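Local coordinates for protein glutamyl-tRNA(Gln) amidotransferase subunit B, mitochondrial (PDB 4N0H) that forms subunit B of a yeast mitochondrial amidotransferase assembly and is built round a catalytic domain of the GatB/GatE family, at residues 16-21 with 186-191; 27-32 with 47-52; 140-145 with 164-169. All blocks are in the same frame, centred on the assembly; numbering follows the deposited sequence.

Contact 1: residues 16-21 with 186-191; sequences CGLEIH and AFIKKY
The strand 16-21, which carries Leu18 and Ile20, runs in nearly the same direction as the helix 186-191, which carries Phe187 and Tyr191; their axes are inclined by 27° and separated by 11.3 Å at the nearest point. The nearest CA atoms across the contact, those of Ile20 and Ile188, are 8.9 Å apart. That gap is filled by alternate strand residues, Leu18 and Ile20, whose side chains leave the backbone toward the helix and meet Phe187, Ile188 and Tyr191. Leu18 touches with a single branch: CD1 lies 3.9 Å from Phe187 CD2 and also reaches Ile188 CG1, whose side chain crosses that of Leu18 at about a right angle. Ile20 uses two branches. Its CD1 sits at the edge of the Phe187 ring, near the ring plane and 3.9 Å from CE2 of Phe187, while its CG2 approaches Tyr191 CE2 at 3.8 Å. Both aromatic residues, one helical turn apart, have CG anti to the backbone N (chi1 -179° in Phe187 and -172° in Tyr191), which sets CG of each beside its own carbonyl carbon, with both rings reaching the side chain of Ile20. Strand 14-23 is flanked by strands 168-174 and 210-218, both antiparallel to it, so helix 181-197 belongs to a beta-alpha-beta crossover that joins two parallel strands across the intervening strand 14-23. Phe178, from the connection leading into the helix, packs edge-to-face on Phe187 and also touches Leu18. A water also bridges the segments beside Ile20 and Tyr191. It donates to Ile20 O at 2.6 Å and is hydrogen-bonded to Tyr191 OH at 2.8 Å, linking the strand backbone to the phenol.

Contact 2: residues 27-32 with 47-52; sequences KNKLFS and HHTSYY
Lys29 NZ donates to the backbone oxygen His48 O at 3.0 Å, and the same ammonium is held by three further groups: the carbonyl oxygens of Asn163 and Ser165 and the carboxylate of Asp53. The His48 bond lies nearly along the C=O axis, with a C=O to donor angle of 165°. The lysine chain runs extended beyond CG, and this length spans the gap between the two loop segments; CE also closes to 3.3 Å from His48 O. Farther along, two hydroxyls meet, with Ser32 OG and Ser50 OG 2.7 Å apart in a hydrogen bond that either could donate. With Ser32 OG anti to its backbone N (chi1 173°) and Ser50 OG between its backbone N and carbonyl carbon (chi1 57°), the two oxygens face each other, and Ser32 CB also comes to 3.5 Å from Ser50 OG. Tyr52 packs its ring against Phe31 and Ser32. The oxygen Phe31 O lies over one face of its ring, offset toward the rim, while Phe31 CB packs 3.8 Å from Tyr52 CE2 and Ser32 CB lies 3.9 Å from Tyr52 CD2. Both segments belong to the long irregular connection between strand 14-23 and helix 65-78, and subunit F borders it: His48 ND1 is hydrogen-bonded to Ser132 of subunit F, and Thr49 O to Trp135 of that subunit. With a carboxylate and three carbonyl oxygens round one buried amine, Lys29 is probably kept in its charged form, and the ammonium so held would tie together chain segments that lack regular secondary structure.

Contact 3: residues 140-145 with 164-169; sequences IEQDTG and RSNVPL
Asp143 and Arg164 lay their flat groups almost parallel, the carboxylate and guanidinium planes only 6° apart. Asp143 OD1 is 3.4 Å from Arg164 NE but well out of the guanidinium plane, so this salt bridge rests on charge alone, with no N-H directed at the oxygen. The NE hydrogen goes instead to Thr144 O, at 2.9 Å and in the guanidinium plane; a bend at chi3 (73°) sets NE there. OD1 has further partners in Arg211 and Gln23, whereas OD2 accepts from Thr144 N. Leu169 lies against the same aspartate, its CD1 3.6 Å from Asp143 CA and its CD2 3.7 Å from OD1.

The backbones behind these side chains form the end of an antiparallel ladder between strands 130-142 and 168-174. Glu141 and Leu169 make a hydrogen-bonded pair; ahead of Leu169 in the chain, a type II beta turn runs from Arg164 to Val167, with Asn166 at a positive phi. Bonds from Asp143 N to Val167 O and from Asn166 N to Asp143 O extend the pairing past the strand ends.

Gln142 and Asn166 meet differently, their amide planes 81° apart. Gln142 NE2 donates at 2.9 Å to Asn166 OD1, approaching from above that carbonyl plane, while Asn166 OD1 also accepts from Phe31 N.

Contacts 2 and 3 are neighbours, with centres 10 Å apart, and they join directly: Leu30 N lies 2.8 Å from Asn166 O, a probable hydrogen bond that sets the 27-32 loop against the 164-167 turn. Contact 1 is on the opposite side of the chain's centre, its centre about 20 Å from that of contact 3 and 29 Å from that of contact 2. Strand 14-23 nevertheless connects 1 and 3, since it pairs with strand 168-174, and His21 CD2 comes to 3.0 Å from Glu141 OE1. Along the chain, contacts 2 and 3 follow one another inside the loop that contact 1 closes.

Contact 1: residues 16-21 with 186-191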
loop_
_atom_site.group_PDB
_atom_site.type_symbol
_atom_site.label_atom_id
_atom_site.label_comp_id
_atom_site.label_asym_id
_atom_site.label_seq_id
_atom_site.Cartn_x
_atom_site.Cartn_y
_atom_site.Cartn_z
ATOM N N CYS B 16 -39.133 -4.265 -2.027
ATOM C CA CYS B 16 -38.198 -4.665 -0.981
ATOM C C CYS B 16 -37.002 -5.470 -1.497
ATOM O O CYS B 16 -37.136 -6.315 -2.382
ATOM C CB CYS B 16 -38.937 -5.449 0.107
ATOM S SG CYS B 16 -37.875 -6.158 1.375
ATOM N N GLY B 17 -35.832 -5.199 -0.930
ATOM C CA GLY B 17 -34.623 -5.918 -1.281
ATOM C C GLY B 17 -33.867 -6.344 -0.039
ATOM O O GLY B 17 -34.044 -5.766 1.031
ATOM N N LEU B 18 -33.023 -7.360 -0.178
ATOM C CA LEU B 18 -32.264 -7.874 0.957
ATOM C C LEU B 18 -30.761 -7.780 0.726
ATOM O O LEU B 18 -30.283 -7.938 -0.398
ATOM C CB LEU B 18 -32.648 -9.330 1.244
ATOM C CG LEU B 18 -34.102 -9.604 1.622
ATOM C CD1 LEU B 18 -34.346 -11.100 1.733
ATOM C CD2 LEU B 18 -34.453 -8.908 2.925
ATOM N N GLU B 19 -30.025 -7.520 1.804
ATOM C CA GLU B 19 -28.571 -7.599 1.784
ATOM C C GLU B 19 -28.139 -8.618 2.827
ATOM O O GLU B 19 -28.294 -8.394 4.030
ATOM C CB GLU B 19 -27.951 -6.236 2.075
ATOM C CG GLU B 19 -28.306 -5.181 1.045
ATOM C CD GLU B 19 -27.857 -3.794 1.452
ATOM O OE1 GLU B 19 -27.146 -3.670 2.474
ATOM O OE2 GLU B 19 -28.220 -2.826 0.749
ATOM N N ILE B 20 -27.617 -9.749 2.362
ATOM C CA ILE B 20 -27.314 -10.865 3.249
ATOM C C ILE B 20 -25.823 -11.157 3.359
ATOM O O ILE B 20 -25.175 -11.541 2.384
ATOM C CB ILE B 20 -28.049 -12.150 2.822
ATOM C CG1 ILE B 20 -29.557 -11.902 2.750
ATOM C CG2 ILE B 20 -27.741 -13.277 3.793
ATOM C CD1 ILE B 20 -30.365 -13.121 2.343
ATOM N N HIS B 21 -25.287 -10.977 4.561
ATOM C CA HIS B 21 -23.897 -11.300 4.826
ATOM C C HIS B 21 -23.813 -12.705 5.385
ATOM O O HIS B 21 -24.574 -13.080 6.276
ATOM C CB HIS B 21 -23.277 -10.296 5.796
ATOM C CG HIS B 21 -23.106 -8.929 5.214
ATOM N ND1 HIS B 21 -24.157 -8.057 5.037
ATOM C CD2 HIS B 21 -22.004 -8.287 4.761
ATOM C CE1 HIS B 21 -23.711 -6.934 4.504
ATOM N NE2 HIS B 21 -22.408 -7.048 4.325
ATOM N N ALA B 186 -39.644 -16.965 2.584
ATOM C CA ALA B 186 -39.342 -18.126 1.751
ATOM C C ALA B 186 -37.940 -18.051 1.145
ATOM O O ALA B 186 -37.269 -19.071 0.984
ATOM C CB ALA B 186 -40.386 -18.283 0.654
ATOM N N PHE B 187 -37.505 -16.841 0.806
ATOM C CA PHE B 187 -36.183 -16.638 0.215
ATOM C C PHE B 187 -35.068 -16.915 1.224
ATOM O O PHE B 187 -34.118 -17.640 0.930
ATOM C CB PHE B 187 -36.057 -15.216 -0.333
ATOM C CG PHE B 187 -34.729 -14.926 -0.973
ATOM C CD1 PHE B 187 -34.528 -15.174 -2.321
ATOM C CD2 PHE B 187 -33.685 -14.396 -0.229
ATOM C CE1 PHE B 187 -33.306 -14.905 -2.915
ATOM C CE2 PHE B 187 -32.459 -14.126 -0.815
ATOM C CZ PHE B 187 -32.269 -14.381 -2.158
ATOM N N ILE B 188 -35.185 -16.316 2.405
ATOM C CA ILE B 188 -34.210 -16.507 3.471
ATOM C C ILE B 188 -34.084 -17.987 3.811
ATOM O O ILE B 188 -32.984 -18.502 3.996
ATOM C CB ILE B 188 -34.609 -15.717 4.730
ATOM C CG1 ILE B 188 -34.572 -14.214 4.441
ATOM C CG2 ILE B 188 -33.697 -16.061 5.895
ATOM C CD1 ILE B 188 -35.044 -13.363 5.595
ATOM N N LYS B 189 -35.224 -18.668 3.861
ATOM C CA LYS B 189 -35.265 -20.096 4.149
ATOM C C LYS B 189 -34.516 -20.906 3.093
ATOM O O LYS B 189 -33.714 -21.776 3.426
ATOM C CB LYS B 189 -36.718 -20.572 4.229
ATOM C CG LYS B 189 -36.894 -21.964 4.805
ATOM C CD LYS B 189 -38.281 -22.508 4.486
ATOM C CE LYS B 189 -38.718 -23.555 5.496
ATOM N NZ LYS B 189 -39.018 -22.942 6.823
ATOM N N LYS B 190 -34.778 -20.617 1.822
ATOM C CA LYS B 190 -34.133 -21.348 0.734
ATOM C C LYS B 190 -32.654 -20.983 0.610
ATOM O O LYS B 190 -31.819 -21.838 0.312
ATOM C CB LYS B 190 -34.848 -21.114 -0.601
ATOM C CG LYS B 190 -34.284 -21.955 -1.739
ATOM C CD LYS B 190 -35.070 -21.790 -3.033
ATOM C CE LYS B 190 -36.517 -22.207 -2.857
ATOM N NZ LYS B 190 -37.170 -22.559 -4.152
ATOM N N TYR B 191 -32.332 -19.714 0.831
ATOM C CA TYR B 191 -30.939 -19.287 0.769
ATOM C C TYR B 191 -30.111 -19.979 1.850
ATOM O O TYR B 191 -28.978 -20.396 1.600
ATOM C CB TYR B 191 -30.813 -17.769 0.885
ATOM C CG TYR B 191 -29.408 -17.273 0.632
ATOM C CD1 TYR B 191 -28.784 -17.505 -0.589
ATOM C CD2 TYR B 191 -28.703 -16.579 1.608
ATOM C CE1 TYR B 191 -27.502 -17.063 -0.834
ATOM C CE2 TYR B 191 -27.414 -16.126 1.371
ATOM C CZ TYR B 191 -26.820 -16.375 0.146
ATOM O OH TYR B 191 -25.543 -15.936 -0.107
HETATM O O HOH W 1 -24.544 -13.969 1.656
#

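Contact 2: residues 27-32 with 47-52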
loop_
_atom_site.group_PDB
_atom_site.type_symbol
_atom_site.label_atom_id
_atom_site.label_comp_id
_atom_site.label_asym_id
_atom_site.label_seq_id
_atom_site.Cartn_x
_atom_site.Cartn_y
_atom_site.Cartn_z
ATOM N N LYS B 27 -11.515 -23.318 6.174
ATOM C CA LYS B 27 -10.707 -23.725 7.316
ATOM C C LYS B 27 -9.998 -22.527 7.949
ATOM O O LYS B 27 -9.956 -22.390 9.174
ATOM C CB LYS B 27 -9.686 -24.785 6.904
ATOM C CG LYS B 27 -8.867 -25.333 8.061
ATOM C CD LYS B 27 -7.937 -26.436 7.588
ATOM C CE LYS B 27 -7.075 -25.966 6.426
ATOM N NZ LYS B 27 -6.224 -27.063 5.879
ATOM N N ASN B 28 -9.451 -21.661 7.107
ATOM C CA ASN B 28 -8.709 -20.501 7.579
ATOM C C ASN B 28 -9.339 -19.198 7.105
ATOM O O ASN B 28 -10.338 -19.221 6.394
ATOM C CB ASN B 28 -7.241 -20.612 7.158
ATOM C CG ASN B 28 -6.571 -21.842 7.749
ATOM O OD1 ASN B 28 -6.894 -22.259 8.866
ATOM N ND2 ASN B 28 -5.651 -22.439 7.000
ATOM N N LYS B 29 -8.761 -18.071 7.511
ATOM C CA LYS B 29 -9.366 -16.767 7.266
ATOM C C LYS B 29 -9.145 -16.259 5.844
ATOM O O LYS B 29 -8.553 -16.946 5.022
ATOM C CB LYS B 29 -8.860 -15.746 8.276
ATOM C CG LYS B 29 -9.267 -16.046 9.711
ATOM C CD LYS B 29 -8.923 -14.852 10.593
ATOM C CE LYS B 29 -9.106 -15.155 12.064
ATOM N NZ LYS B 29 -8.837 -13.921 12.858
ATOM N N LEU B 30 -9.626 -15.051 5.570
ATOM C CA LEU B 30 -9.668 -14.518 4.203
ATOM C C LEU B 30 -8.308 -14.052 3.651
ATOM O O LEU B 30 -7.898 -14.459 2.561
ATOM C CB LEU B 30 -10.694 -13.382 4.113
ATOM C CG LEU B 30 -10.940 -12.810 2.717
ATOM C CD1 LEU B 30 -11.302 -13.931 1.749
ATOM C CD2 LEU B 30 -12.041 -11.755 2.741
ATOM N N PHE B 31 -7.615 -13.199 4.394
ATOM C CA PHE B 31 -6.326 -12.678 3.932
ATOM C C PHE B 31 -5.155 -13.114 4.814
ATOM O O PHE B 31 -4.078 -12.526 4.778
ATOM C CB PHE B 31 -6.385 -11.151 3.806
ATOM C CG PHE B 31 -7.303 -10.682 2.718
ATOM C CD1 PHE B 31 -6.954 -10.846 1.385
ATOM C CD2 PHE B 31 -8.529 -10.112 3.021
ATOM C CE1 PHE B 31 -7.801 -10.428 0.375
ATOM C CE2 PHE B 31 -9.381 -9.692 2.015
ATOM C CZ PHE B 31 -9.021 -9.858 0.690
ATOM N N SER B 32 -5.389 -14.144 5.617
ATOM C CA SER B 32 -4.362 -14.737 6.459
ATOM C C SER B 32 -4.725 -16.201 6.647
ATOM O O SER B 32 -5.899 -16.565 6.566
ATOM C CB SER B 32 -4.315 -14.037 7.818
ATOM O OG SER B 32 -3.435 -14.705 8.708
ATOM N N HIS B 47 -6.760 -15.316 20.099
ATOM C CA HIS B 47 -6.001 -16.555 20.132
ATOM C C HIS B 47 -5.802 -17.035 18.695
ATOM O O HIS B 47 -4.721 -17.491 18.315
ATOM C CB HIS B 47 -6.778 -17.579 20.958
ATOM C CG HIS B 47 -6.177 -18.950 20.974
ATOM N ND1 HIS B 47 -5.038 -19.258 21.687
ATOM C CD2 HIS B 47 -6.580 -20.104 20.391
ATOM C CE1 HIS B 47 -4.758 -20.540 21.531
ATOM N NE2 HIS B 47 -5.676 -21.076 20.746
ATOM N N HIS B 48 -6.852 -16.902 17.894
ATOM C CA HIS B 48 -6.792 -17.238 16.475
ATOM C C HIS B 48 -6.440 -16.003 15.651
ATOM O O HIS B 48 -7.198 -15.602 14.759
ATOM C CB HIS B 48 -8.138 -17.801 16.009
ATOM C CG HIS B 48 -8.574 -19.023 16.753
ATOM N ND1 HIS B 48 -7.846 -20.194 16.752
ATOM C CD2 HIS B 48 -9.666 -19.259 17.520
ATOM C CE1 HIS B 48 -8.472 -21.100 17.483
ATOM N NE2 HIS B 48 -9.579 -20.557 17.961
ATOM N N THR B 49 -5.285 -15.408 15.941
ATOM C CA THR B 49 -4.894 -14.153 15.310
ATOM C C THR B 49 -3.427 -14.123 14.882
ATOM O O THR B 49 -2.518 -14.213 15.709
ATOM C CB THR B 49 -5.137 -12.961 16.261
ATOM O OG1 THR B 49 -4.497 -13.217 17.512
ATOM C CG2 THR B 49 -6.626 -12.744 16.498
ATOM N N SER B 50 -3.205 -13.972 13.582
ATOM C CA SER B 50 -1.860 -13.835 13.034
ATOM C C SER B 50 -1.317 -12.428 13.247
ATOM O O SER B 50 -2.024 -11.547 13.740
ATOM C CB SER B 50 -1.895 -14.132 11.537
ATOM O OG SER B 50 -2.826 -13.266 10.902
ATOM N N TYR B 51 -0.055 -12.223 12.875
ATOM C CA TYR B 51 0.521 -10.888 12.854
ATOM C C TYR B 51 -0.346 -9.970 11.998
ATOM O O TYR B 51 -0.590 -8.816 12.359
ATOM C CB TYR B 51 1.954 -10.914 12.307
ATOM C CG TYR B 51 2.927 -11.758 13.106
ATOM C CD1 TYR B 51 2.826 -11.864 14.493
ATOM C CD2 TYR B 51 3.950 -12.449 12.471
ATOM C CE1 TYR B 51 3.725 -12.637 15.220
ATOM C CE2 TYR B 51 4.844 -13.222 13.180
ATOM C CZ TYR B 51 4.732 -13.315 14.550
ATOM O OH TYR B 51 5.638 -14.090 15.238
ATOM N N TYR B 52 -0.817 -10.486 10.866
ATOM C CA TYR B 52 -1.667 -9.697 9.973
ATOM C C TYR B 52 -3.012 -9.341 10.606
ATOM O O TYR B 52 -3.496 -8.223 10.439
ATOM C CB TYR B 52 -1.907 -10.414 8.639
ATOM C CG TYR B 52 -2.954 -9.728 7.788
ATOM C CD1 TYR B 52 -2.628 -8.631 7.001
ATOM C CD2 TYR B 52 -4.274 -10.167 7.792
ATOM C CE1 TYR B 52 -3.592 -7.989 6.233
ATOM C CE2 TYR B 52 -5.241 -9.534 7.037
ATOM C CZ TYR B 52 -4.894 -8.453 6.255
ATOM O OH TYR B 52 -5.863 -7.834 5.500
#

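Contact 3: residues 140-145 with 164-169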
loop_
_atom_site.group_PDB
_atom_site.type_symbol
_atom_site.label_atom_id
_atom_site.label_comp_id
_atom_site.label_asym_id
_atom_site.label_seq_id
_atom_site.Cartn_x
_atom_site.Cartn_y
_atom_site.Cartn_z
ATOM N N ILE B 140 -17.103 -10.657 -2.010
ATOM C CA ILE B 140 -16.307 -11.243 -0.936
ATOM C C ILE B 140 -15.745 -10.109 -0.090
ATOM O O ILE B 140 -15.238 -9.124 -0.629
ATOM C CB ILE B 140 -15.138 -12.080 -1.488
ATOM C CG1 ILE B 140 -15.658 -13.203 -2.388
ATOM C CG2 ILE B 140 -14.291 -12.644 -0.350
ATOM C CD1 ILE B 140 -14.587 -13.814 -3.277
ATOM N N GLU B 141 -15.838 -10.232 1.231
ATOM C CA GLU B 141 -15.288 -9.198 2.107
ATOM C C GLU B 141 -14.873 -9.707 3.487
ATOM O O GLU B 141 -15.267 -10.796 3.906
ATOM C CB GLU B 141 -16.271 -8.034 2.248
ATOM C CG GLU B 141 -17.595 -8.407 2.872
ATOM C CD GLU B 141 -18.564 -7.241 2.890
ATOM O OE1 GLU B 141 -19.378 -7.157 3.833
ATOM O OE2 GLU B 141 -18.506 -6.409 1.958
ATOM N N GLN B 142 -14.080 -8.896 4.184
ATOM C CA GLN B 142 -13.585 -9.223 5.515
ATOM C C GLN B 142 -14.633 -8.993 6.582
ATOM O O GLN B 142 -15.340 -7.989 6.553
ATOM C CB GLN B 142 -12.392 -8.332 5.873
ATOM C CG GLN B 142 -11.073 -8.729 5.284
ATOM C CD GLN B 142 -9.961 -7.791 5.730
ATOM O OE1 GLN B 142 -10.141 -6.571 5.772
ATOM N NE2 GLN B 142 -8.815 -8.359 6.093
ATOM N N ASP B 143 -14.704 -9.902 7.549
ATOM C CA ASP B 143 -15.475 -9.641 8.760
ATOM C C ASP B 143 -14.613 -8.808 9.706
ATOM O O ASP B 143 -13.382 -8.778 9.581
ATOM C CB ASP B 143 -15.896 -10.951 9.438
ATOM C CG ASP B 143 -17.172 -10.805 10.264
ATOM O OD1 ASP B 143 -17.724 -11.840 10.696
ATOM O OD2 ASP B 143 -17.633 -9.661 10.473
ATOM N N THR B 144 -15.260 -8.129 10.646
ATOM C CA THR B 144 -14.553 -7.337 11.643
ATOM C C THR B 144 -14.476 -8.113 12.949
ATOM O O THR B 144 -15.060 -9.191 13.071
ATOM C CB THR B 144 -15.279 -6.010 11.912
ATOM O OG1 THR B 144 -16.592 -6.284 12.411
ATOM C CG2 THR B 144 -15.391 -5.191 10.636
ATOM N N GLY B 145 -13.767 -7.560 13.927
ATOM C CA GLY B 145 -13.676 -8.183 15.238
ATOM C C GLY B 145 -14.978 -8.054 16.008
ATOM O O GLY B 145 -15.954 -7.494 15.508
ATOM N N ARG B 164 -12.530 -12.940 15.246
ATOM C CA ARG B 164 -13.452 -12.923 14.115
ATOM C C ARG B 164 -13.000 -11.959 13.014
ATOM O O ARG B 164 -13.522 -11.988 11.904
ATOM C CB ARG B 164 -14.867 -12.571 14.581
ATOM C CG ARG B 164 -15.950 -12.847 13.547
ATOM C CD ARG B 164 -17.295 -12.283 13.982
ATOM N NE ARG B 164 -17.337 -10.826 13.878
ATOM C CZ ARG B 164 -18.345 -10.080 14.320
ATOM N NH1 ARG B 164 -18.309 -8.761 14.183
ATOM N NH2 ARG B 164 -19.393 -10.655 14.901
ATOM N N SER B 165 -12.031 -11.105 13.323
ATOM C CA SER B 165 -11.515 -10.182 12.323
ATOM C C SER B 165 -10.849 -10.983 11.217
ATOM O O SER B 165 -10.125 -11.936 11.498
ATOM C CB SER B 165 -10.517 -9.210 12.944
ATOM O OG SER B 165 -10.193 -8.176 12.030
ATOM N N ASN B 166 -11.136 -10.612 9.970
ATOM C CA ASN B 166 -10.538 -11.241 8.791
ATOM C C ASN B 166 -11.164 -12.598 8.421
ATOM O O ASN B 166 -10.678 -13.299 7.536
ATOM C CB ASN B 166 -9.011 -11.327 8.944
ATOM C CG ASN B 166 -8.311 -11.672 7.655
ATOM O OD1 ASN B 166 -8.734 -11.263 6.575
ATOM N ND2 ASN B 166 -7.234 -12.434 7.761
ATOM N N VAL B 167 -12.255 -12.957 9.095
ATOM C CA VAL B 167 -13.065 -14.109 8.694
ATOM C C VAL B 167 -13.733 -13.790 7.348
ATOM O O VAL B 167 -14.188 -12.667 7.140
ATOM C CB VAL B 167 -14.126 -14.436 9.775
ATOM C CG1 VAL B 167 -15.252 -15.329 9.231
ATOM C CG2 VAL B 167 -13.459 -15.069 11.003
ATOM N N PRO B 168 -13.779 -14.765 6.422
ATOM C CA PRO B 168 -14.356 -14.465 5.105
ATOM C C PRO B 168 -15.877 -14.357 5.136
ATOM O O PRO B 168 -16.546 -15.162 5.782
ATOM C CB PRO B 168 -13.951 -15.673 4.243
ATOM C CG PRO B 168 -13.025 -16.497 5.083
ATOM C CD PRO B 168 -13.302 -16.154 6.509
ATOM N N LEU B 169 -16.404 -13.357 4.437
ATOM C CA LEU B 169 -17.839 -13.187 4.261
ATOM C C LEU B 169 -18.155 -13.139 2.774
ATOM O O LEU B 169 -17.319 -12.727 1.966
ATOM C CB LEU B 169 -18.313 -11.871 4.888
ATOM C CG LEU B 169 -18.046 -11.608 6.371
ATOM C CD1 LEU B 169 -18.455 -10.189 6.752
ATOM C CD2 LEU B 169 -18.805 -12.611 7.193
#